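Local coordinates for protein aminotransferase, class III (Thermomicrobium roseum, PDB 6IO1) that acts as a thermostable (S)-enantioselective omega-transaminase of the class-III family, probably shuttling amino groups through its pyridoxal phosphate cofactor, at residues Y356-L361 and C435-I439; L364-Y369 and V442-S447; E344-A350 and P427-S431. All blocks are in the same frame, centred on the assembly; numbering follows the deposited sequence.

Interaction 1. Residues Y356-L361 and C435-I439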
loop_
_atom_site.group_PDB
_atom_site.type_symbol
_atom_site.label_atom_id
_atom_site.label_comp_id
_atom_site.label_asym_id
_atom_site.label_seq_id
_atom_site.Cartn_x
_atom_site.Cartn_y
_atom_site.Cartn_z
ATOM N N TYR B 356 33.460 6.501 5.978
ATOM C CA TYR B 356 33.926 7.106 7.223
ATOM C C TYR B 356 33.228 6.492 8.432
ATOM O O TYR B 356 33.871 6.186 9.445
ATOM C CB TYR B 356 33.701 8.617 7.187
ATOM C CG TYR B 356 34.105 9.319 8.462
ATOM C CD1 TYR B 356 35.443 9.481 8.793
ATOM C CD2 TYR B 356 33.149 9.816 9.337
ATOM C CE1 TYR B 356 35.819 10.121 9.958
ATOM C CE2 TYR B 356 33.514 10.457 10.505
ATOM C CZ TYR B 356 34.851 10.607 10.811
ATOM O OH TYR B 356 35.221 11.244 11.973
ATOM N N LEU B 357 31.908 6.314 8.345
ATOM C CA LEU B 357 31.150 5.724 9.440
ATOM C C LEU B 357 31.591 4.294 9.707
ATOM O O LEU B 357 31.737 3.894 10.863
ATOM C CB LEU B 357 29.653 5.772 9.130
ATOM C CG LEU B 357 28.939 7.107 9.358
ATOM C CD1 LEU B 357 27.545 7.081 8.754
ATOM C CD2 LEU B 357 28.874 7.436 10.838
ATOM N N LEU B 358 31.803 3.505 8.652
ATOM C CA LEU B 358 32.270 2.137 8.838
ATOM C C LEU B 358 33.644 2.117 9.489
ATOM O O LEU B 358 33.879 1.349 10.427
ATOM C CB LEU B 358 32.303 1.404 7.498
ATOM C CG LEU B 358 32.669 -0.080 7.552
ATOM C CD1 LEU B 358 31.781 -0.815 8.542
ATOM C CD2 LEU B 358 32.574 -0.709 6.170
ATOM N N GLN B 359 34.556 2.973 9.023
ATOM C CA GLN B 359 35.900 3.016 9.590
ATOM C C GLN B 359 35.858 3.368 11.070
ATOM O O GLN B 359 36.495 2.707 11.899
ATOM C CB GLN B 359 36.761 4.020 8.822
ATOM C CG GLN B 359 37.988 4.498 9.585
ATOM C CD GLN B 359 38.760 5.565 8.836
ATOM O OE1 GLN B 359 39.295 5.316 7.756
ATOM N NE2 GLN B 359 38.822 6.763 9.406
ATOM N N GLU B 360 35.106 4.411 11.424
ATOM C CA GLU B 360 35.062 4.833 12.820
ATOM C C GLU B 360 34.324 3.824 13.696
ATOM O O GLU B 360 34.770 3.524 14.808
ATOM C CB GLU B 360 34.433 6.222 12.923
ATOM C CG GLU B 360 35.237 7.311 12.224
ATOM C CD GLU B 360 36.687 7.342 12.674
ATOM O OE1 GLU B 360 36.931 7.329 13.899
ATOM O OE2 GLU B 360 37.581 7.373 11.804
ATOM N N LEU B 361 33.181 3.309 13.231
ATOM C CA LEU B 361 32.408 2.348 14.012
ATOM C C LEU B 361 33.106 0.999 14.152
ATOM O O LEU B 361 32.868 0.291 15.136
ATOM C CB LEU B 361 31.027 2.158 13.384
ATOM C CG LEU B 361 30.064 3.343 13.484
ATOM C CD1 LEU B 361 28.905 3.159 12.522
ATOM C CD2 LEU B 361 29.562 3.529 14.907
ATOM N N CYS B 435 28.222 12.930 11.376
ATOM C CA CYS B 435 28.685 11.552 11.511
ATOM C C CYS B 435 29.360 11.332 12.858
ATOM O O CYS B 435 29.162 10.291 13.492
ATOM C CB CYS B 435 29.641 11.187 10.375
ATOM S SG CYS B 435 28.842 10.774 8.809
ATOM N N ASP B 436 30.169 12.296 13.304
ATOM C CA ASP B 436 30.815 12.180 14.610
ATOM C C ASP B 436 29.787 12.187 15.731
ATOM O O ASP B 436 29.927 11.455 16.722
ATOM C CB ASP B 436 31.802 13.325 14.819
ATOM C CG ASP B 436 33.046 13.174 13.991
ATOM O OD1 ASP B 436 33.312 12.050 13.517
ATOM O OD2 ASP B 436 33.774 14.175 13.824
ATOM N N VAL B 437 28.758 13.024 15.598
ATOM C CA VAL B 437 27.683 13.040 16.585
ATOM C C VAL B 437 27.046 11.661 16.676
ATOM O O VAL B 437 26.895 11.092 17.764
ATOM C CB VAL B 437 26.645 14.121 16.232
ATOM C CG1 VAL B 437 25.420 13.990 17.120
ATOM C CG2 VAL B 437 27.267 15.503 16.349
ATOM N N LEU B 438 26.721 11.082 15.517
ATOM C CA LEU B 438 26.093 9.766 15.478
ATOM C C LEU B 438 27.005 8.708 16.087
ATOM O O LEU B 438 26.566 7.879 16.897
ATOM C CB LEU B 438 25.731 9.413 14.034
ATOM C CG LEU B 438 25.177 8.020 13.731
ATOM C CD1 LEU B 438 23.927 7.765 14.533
ATOM C CD2 LEU B 438 24.893 7.866 12.252
ATOM N N ILE B 439 28.291 8.741 15.726
ATOM C CA ILE B 439 29.228 7.726 16.205
ATOM C C ILE B 439 29.337 7.782 17.721
ATOM O O ILE B 439 29.267 6.760 18.419
ATOM C CB ILE B 439 30.601 7.876 15.519
ATOM C CG1 ILE B 439 30.487 7.580 14.025
ATOM C CG2 ILE B 439 31.521 6.818 15.999
ATOM C CD1 ILE B 439 31.566 8.256 13.200
#
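Ile-439 is the knob at the centre of this helix pair: its side chain fills a hole formed by Tyr-356, Leu-357, Glu-360 and Leu-361. Ile-439 CG1 lies 3.6 Å from Leu-357 CD2, Ile-439 CD1 3.5 Å from Glu-360 CB and Ile-439 CG2 4.0 Å from Leu-361 CD2. One turn earlier, Cys-435 SG packs 3.7 Å from Leu-357 CG. The nearest CA pairs, Leu-357 with Cys-435 at 6.7 Å and Leu-361 with Ile-439 at 6.6 Å, are one helical turn apart on each side; the segment axes approach to 10.5 Å, with 35° between their N-to-C directions. Both helices, 346-361 and 432-450, lie on one mixed sheet: Leu-361 meets Leu-380 and Met-424, and Leu-438 touches Met-424, Ile-413 and Val-415. Farther out, the Tyr-356 ring passes Cys-435 edge-on, with Tyr-356 CD2 3.9 Å from Cys-435 CB, and extends toward the partly exposed side of the pair, where Tyr-356 OH donates a 2.6 Å hydrogen bond to Asp-436 OD1.

Interaction 2. Residues L364-Y369 and V442-S447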
loop_
_atom_site.group_PDB
_atom_site.type_symbol
_atom_site.label_atom_id
_atom_site.label_comp_id
_atom_site.label_asym_id
_atom_site.label_seq_id
_atom_site.Cartn_x
_atom_site.Cartn_y
_atom_site.Cartn_z
ATOM N N LEU B 364 34.642 0.099 17.307
ATOM C CA LEU B 364 33.828 -0.436 18.403
ATOM C C LEU B 364 34.059 -1.931 18.573
ATOM O O LEU B 364 33.705 -2.505 19.610
ATOM C CB LEU B 364 32.335 -0.175 18.167
ATOM C CG LEU B 364 31.805 1.246 18.340
ATOM C CD1 LEU B 364 30.353 1.294 17.885
ATOM C CD2 LEU B 364 31.922 1.661 19.787
ATOM N N GLU B 365 34.640 -2.569 17.557
ATOM C CA GLU B 365 34.966 -3.982 17.623
ATOM C C GLU B 365 36.037 -4.272 18.656
ATOM O O GLU B 365 36.253 -5.442 18.979
ATOM C CB GLU B 365 35.415 -4.492 16.250
ATOM C CG GLU B 365 34.269 -4.762 15.279
ATOM C CD GLU B 365 34.748 -5.247 13.922
ATOM O OE1 GLU B 365 35.967 -5.171 13.662
ATOM O OE2 GLU B 365 33.908 -5.700 13.115
ATOM N N GLU B 366 36.713 -3.243 19.171
ATOM C CA GLU B 366 37.627 -3.423 20.292
ATOM C C GLU B 366 36.900 -3.806 21.575
ATOM O O GLU B 366 37.532 -4.334 22.497
ATOM C CB GLU B 366 38.425 -2.139 20.511
ATOM C CG GLU B 366 39.331 -1.766 19.355
ATOM C CD GLU B 366 39.898 -0.368 19.485
ATOM O OE1 GLU B 366 40.514 0.116 18.514
ATOM O OE2 GLU B 366 39.728 0.247 20.560
ATOM N N ARG B 367 35.602 -3.542 21.663
ATOM C CA ARG B 367 34.845 -3.861 22.860
ATOM C C ARG B 367 34.488 -5.347 22.896
ATOM O O ARG B 367 34.237 -5.960 21.855
ATOM C CB ARG B 367 33.580 -3.011 22.922
ATOM C CG ARG B 367 33.874 -1.529 22.745
ATOM C CD ARG B 367 32.657 -0.651 22.956
ATOM N NE ARG B 367 33.013 0.762 22.852
ATOM C CZ ARG B 367 32.262 1.763 23.295
ATOM N NH1 ARG B 367 31.100 1.516 23.885
ATOM N NH2 ARG B 367 32.676 3.015 23.152
ATOM N N PRO B 368 34.462 -5.951 24.089
ATOM C CA PRO B 368 34.188 -7.396 24.174
ATOM C C PRO B 368 32.780 -7.786 23.758
ATOM O O PRO B 368 32.550 -8.968 23.473
ATOM C CB PRO B 368 34.435 -7.718 25.656
ATOM C CG PRO B 368 34.293 -6.419 26.367
ATOM C CD PRO B 368 34.734 -5.355 25.407
ATOM N N TYR B 369 31.835 -6.850 23.712
ATOM C CA TYR B 369 30.446 -7.173 23.415
ATOM C C TYR B 369 30.036 -6.827 21.987
ATOM O O TYR B 369 28.851 -6.925 21.656
ATOM C CB TYR B 369 29.512 -6.478 24.411
ATOM C CG TYR B 369 29.816 -5.017 24.662
ATOM C CD1 TYR B 369 29.464 -4.043 23.737
ATOM C CD2 TYR B 369 30.438 -4.610 25.836
ATOM C CE1 TYR B 369 29.732 -2.706 23.968
ATOM C CE2 TYR B 369 30.711 -3.276 26.075
ATOM C CZ TYR B 369 30.355 -2.329 25.140
ATOM O OH TYR B 369 30.624 -1.001 25.377
ATOM N N VAL B 442 26.230 6.586 19.556
ATOM C CA VAL B 442 26.090 5.130 19.553
ATOM C C VAL B 442 27.056 4.495 20.546
ATOM O O VAL B 442 26.678 3.599 21.315
ATOM C CB VAL B 442 26.298 4.583 18.128
ATOM C CG1 VAL B 442 26.504 3.068 18.158
ATOM C CG2 VAL B 442 25.116 4.945 17.244
ATOM N N ALA B 443 28.314 4.947 20.549
ATOM C CA ALA B 443 29.305 4.386 21.465
ATOM C C ALA B 443 28.901 4.611 22.917
ATOM O O ALA B 443 28.982 3.698 23.751
ATOM C CB ALA B 443 30.677 4.998 21.188
ATOM N N ALA B 444 28.442 5.831 23.210
ATOM C CA ALA B 444 28.001 6.198 24.576
ATOM C C ALA B 444 26.792 5.345 24.980
ATOM O O ALA B 444 26.772 4.857 26.128
ATOM C CB ALA B 444 27.670 7.670 24.618
ATOM N N ALA B 445 25.845 5.143 24.056
ATOM C CA ALA B 445 24.630 4.342 24.344
ATOM C C ALA B 445 25.032 2.899 24.668
ATOM O O ALA B 445 24.496 2.338 25.642
ATOM C CB ALA B 445 23.697 4.399 23.160
ATOM N N LEU B 446 25.972 2.344 23.896
ATOM C CA LEU B 446 26.462 0.988 24.116
ATOM C C LEU B 446 27.156 0.876 25.467
ATOM O O LEU B 446 26.971 -0.110 26.192
ATOM C CB LEU B 446 27.412 0.580 22.990
ATOM C CG LEU B 446 26.792 0.172 21.651
ATOM C CD1 LEU B 446 27.837 0.218 20.546
ATOM C CD2 LEU B 446 26.166 -1.211 21.743
ATOM N N SER B 447 27.959 1.883 25.821
ATOM C CA SER B 447 28.606 1.892 27.131
ATOM C C SER B 447 27.581 1.970 28.256
ATOM O O SER B 447 27.740 1.324 29.296
ATOM C CB SER B 447 29.591 3.056 27.218
ATOM O OG SER B 447 30.694 2.856 26.352
#
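Three side chains of the 364-369 segment, Leu-364, Arg-367 and Tyr-369, meet the flank of segment 442-447 of helix 432-450. Leu-364, in a short 3-10 turn, pushes its branched end among three helix side chains: Leu-364 CD2 lies 3.8 Å from Ala-443 CB, while Leu-364 CD1 is 3.8 Å from Leu-446 CD1 and 4.2 Å from Val-442 CG1. The small methyl of Ala-443 leaves space at the helix surface, and the guanidinium uses it too, Arg-367 NH2 coming within 3.4 Å of Ala-443 CB. With chi2 and chi3 both t, Arg-367 delivers NH1 to the backbone, where Arg-367 NH1 donates a 3.0 Å hydrogen bond to Ala-443 O (146° at the hydrogen). Ala-443 O also accepts the 2.9 Å helical bond from Ser-447 N and a 3.2 Å bond from Ser-447 OG. Tyr-369 flanks the arginine: Arg-367 NH1 donates to Tyr-369 OH at 3.0 Å, and Tyr-369 CE1 rests 4.1 Å from Leu-446 CB. The contact holds the connection between helix 346-361 and outermost strand 370-376 against the chain's C-terminal helix, beneath which Val-442 and Leu-446 pack on Ile-422 of strand 421-424, and Leu-446 touches Leu-404 of helix 400-410.

Interaction 3. Residues E344-A350 and P427-S431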
loop_
_atom_site.group_PDB
_atom_site.type_symbol
_atom_site.label_atom_id
_atom_site.label_comp_id
_atom_site.label_asym_id
_atom_site.label_seq_id
_atom_site.Cartn_x
_atom_site.Cartn_y
_atom_site.Cartn_z
ATOM N N GLU B 344 22.785 17.158 -6.601
ATOM C CA GLU B 344 23.730 17.116 -5.499
ATOM C C GLU B 344 24.556 15.839 -5.487
ATOM O O GLU B 344 25.489 15.732 -4.685
ATOM C CB GLU B 344 22.989 17.283 -4.168
ATOM C CG GLU B 344 22.238 18.605 -4.069
ATOM C CD GLU B 344 21.586 18.822 -2.716
ATOM O OE1 GLU B 344 21.768 17.970 -1.822
ATOM O OE2 GLU B 344 20.891 19.846 -2.551
ATOM N N ARG B 345 24.248 14.891 -6.371
ATOM C CA ARG B 345 25.007 13.650 -6.515
ATOM C C ARG B 345 25.205 12.968 -5.161
ATOM O O ARG B 345 26.316 12.608 -4.763
ATOM C CB ARG B 345 26.338 13.932 -7.216
ATOM C CG ARG B 345 26.164 14.449 -8.646
ATOM C CD ARG B 345 27.493 14.587 -9.349
ATOM N NE ARG B 345 27.898 13.291 -9.875
ATOM C CZ ARG B 345 27.324 12.673 -10.908
ATOM N NH1 ARG B 345 27.774 11.490 -11.278
ATOM N NH2 ARG B 345 26.326 13.237 -11.575
ATOM N N LEU B 346 24.078 12.767 -4.469
ATOM C CA LEU B 346 24.039 12.269 -3.065
ATOM C C LEU B 346 24.690 10.888 -2.932
ATOM O O LEU B 346 25.116 10.552 -1.811
ATOM C CB LEU B 346 22.594 12.271 -2.556
ATOM C CG LEU B 346 21.982 13.656 -2.351
ATOM C CD1 LEU B 346 20.623 13.555 -1.676
ATOM C CD2 LEU B 346 22.914 14.543 -1.540
ATOM N N TRP B 347 24.730 10.109 -4.012
ATOM C CA TRP B 347 25.367 8.769 -3.931
ATOM C C TRP B 347 26.837 8.934 -3.528
ATOM O O TRP B 347 27.365 8.029 -2.853
ATOM C CB TRP B 347 25.205 7.983 -5.240
ATOM C CG TRP B 347 25.665 8.725 -6.456
ATOM C CD1 TRP B 347 26.931 8.765 -6.966
ATOM C CD2 TRP B 347 24.856 9.536 -7.326
ATOM N NE1 TRP B 347 26.966 9.546 -8.090
ATOM C CE2 TRP B 347 25.708 10.032 -8.336
ATOM C CE3 TRP B 347 23.503 9.890 -7.351
ATOM C CZ2 TRP B 347 25.247 10.862 -9.356
ATOM C CZ3 TRP B 347 23.049 10.711 -8.360
ATOM C CH2 TRP B 347 23.910 11.188 -9.347
ATOM N N GLU B 348 27.484 10.015 -3.979
ATOM C CA GLU B 348 28.891 10.244 -3.663
ATOM C C GLU B 348 29.080 10.496 -2.171
ATOM O O GLU B 348 29.964 9.907 -1.533
ATOM C CB GLU B 348 29.423 11.423 -4.476
ATOM C CG GLU B 348 29.451 11.190 -5.976
ATOM C CD GLU B 348 30.007 12.379 -6.735
ATOM O OE1 GLU B 348 30.313 13.405 -6.091
ATOM O OE2 GLU B 348 30.137 12.289 -7.973
ATOM N N ASN B 349 28.261 11.384 -1.599
ATOM C CA ASN B 349 28.328 11.610 -0.161
ATOM C C ASN B 349 27.922 10.366 0.609
ATOM O O ASN B 349 28.444 10.118 1.695
ATOM C CB ASN B 349 27.454 12.791 0.253
ATOM C CG ASN B 349 27.730 13.243 1.676
ATOM O OD1 ASN B 349 28.822 13.717 1.988
ATOM N ND2 ASN B 349 26.743 13.081 2.552
ATOM N N ALA B 350 26.989 9.579 0.072
ATOM C CA ALA B 350 26.638 8.324 0.720
ATOM C C ALA B 350 27.848 7.407 0.801
ATOM O O ALA B 350 28.143 6.854 1.863
ATOM C CB ALA B 350 25.495 7.643 -0.027
ATOM N N PRO B 427 20.458 10.071 6.624
ATOM C CA PRO B 427 20.156 10.762 5.365
ATOM C C PRO B 427 21.434 10.912 4.528
ATOM O O PRO B 427 22.482 11.181 5.088
ATOM C CB PRO B 427 19.661 12.145 5.814
ATOM C CG PRO B 427 19.175 11.923 7.228
ATOM C CD PRO B 427 20.119 10.884 7.795
ATOM N N LEU B 428 21.305 10.750 3.208
ATOM C CA LEU B 428 22.454 10.777 2.308
ATOM C C LEU B 428 23.254 12.070 2.396
ATOM O O LEU B 428 24.374 12.119 1.875
ATOM C CB LEU B 428 22.000 10.557 0.862
ATOM C CG LEU B 428 21.099 9.361 0.538
ATOM C CD1 LEU B 428 21.029 9.146 -0.969
ATOM C CD2 LEU B 428 21.568 8.093 1.234
ATOM N N THR B 429 22.719 13.107 3.035
ATOM C CA THR B 429 23.385 14.399 3.137
ATOM C C THR B 429 24.255 14.533 4.381
ATOM O O THR B 429 24.796 15.619 4.620
ATOM C CB THR B 429 22.351 15.526 3.122
ATOM O OG1 THR B 429 21.441 15.357 4.216
ATOM C CG2 THR B 429 21.568 15.509 1.819
ATOM N N ILE B 430 24.387 13.471 5.181
ATOM C CA ILE B 430 25.059 13.581 6.472
ATOM C C ILE B 430 26.504 14.016 6.281
ATOM O O ILE B 430 27.235 13.485 5.435
ATOM C CB ILE B 430 24.949 12.258 7.248
ATOM C CG1 ILE B 430 25.448 12.436 8.686
ATOM C CG2 ILE B 430 25.699 11.133 6.543
ATOM C CD1 ILE B 430 25.019 11.318 9.617
ATOM N N SER B 431 26.902 15.031 7.035
ATOM C CA SER B 431 28.261 15.543 7.008
ATOM C C SER B 431 29.172 14.786 7.969
ATOM O O SER B 431 28.738 13.918 8.739
ATOM C CB SER B 431 28.275 17.029 7.368
ATOM O OG SER B 431 28.079 17.221 8.762
#
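A single amide group makes both hydrogen bonds of this contact. Asn-349 ND2 donates to Leu-428 O at 2.6 Å and to Ile-430 O at 3.0 Å, with angles at the hydrogen of 175° and 168°, so the two N-H bonds point almost straight at two carbonyls of one loop. Both carbonyls belong to residues of a type I beta turn, Pro-427 to Ile-430, closed by a 3.0 Å bond from Ile-430 N to Pro-427 O. The turn brings the Leu-428 and Ile-430 carbonyls to the same donor, and Asn-349 ND2 passes 3.4 Å from Thr-429 C. Directly after the turn, Ser-431 is the N-cap of helix 432-450: its side chain caps a backbone N while the Glu-434 carboxylate accepts from Ser-431 N, an arrangement consistent with a capping box. The asparagine therefore grips the chain just ahead of that helix start.

On the other side, the contact falls where helix 328-344 gives way to helix 346-361. Arg-345, with phi/psi 50/53, is the C-prime residue of a Schellman motif that closes the first helix, with Leu-346 N bonded to Leu-341 O.

Apolar packing lies beside the polar pair. Leu-428 points into the helix start, with Leu-428 CD1 3.8 Å from Leu-346 CB and Leu-428 CD2 4.1 Å from Ala-350 CB; Leu-341 and Leu-378 also border it. Leu-346 CD2 meets Thr-429 CG2 at 3.7 Å. At the exposed margin Glu-344 OE1 comes only within 4.4 Å of Thr-429 CG2, its carboxylate forming a salt bridge with Arg-69.

In the fold
Helix 346-361, the loop following it and the 427-450 region are joined at three successive levels. Interactions 1 and 3 share helix 346-361, while interactions 1 and 2 share helix 432-450; first and second segments both advance along the chain from interaction 3 through 1 to 2. The centres of interactions 1 and 3 lie about 15 Å apart, and Cys-435 SG touches Ile-430 CG1 at 3.8 Å. The centres of interactions 1 and 2 lie about 12 Å apart. All three are partly buried, interaction 3 nearest the chain centre and interaction 2 farthest. Helix against helix is chiefly apolar, with one side-chain-to-side-chain hydrogen bond at its edge, whereas both loop contacts use side-chain donors to backbone carbonyls.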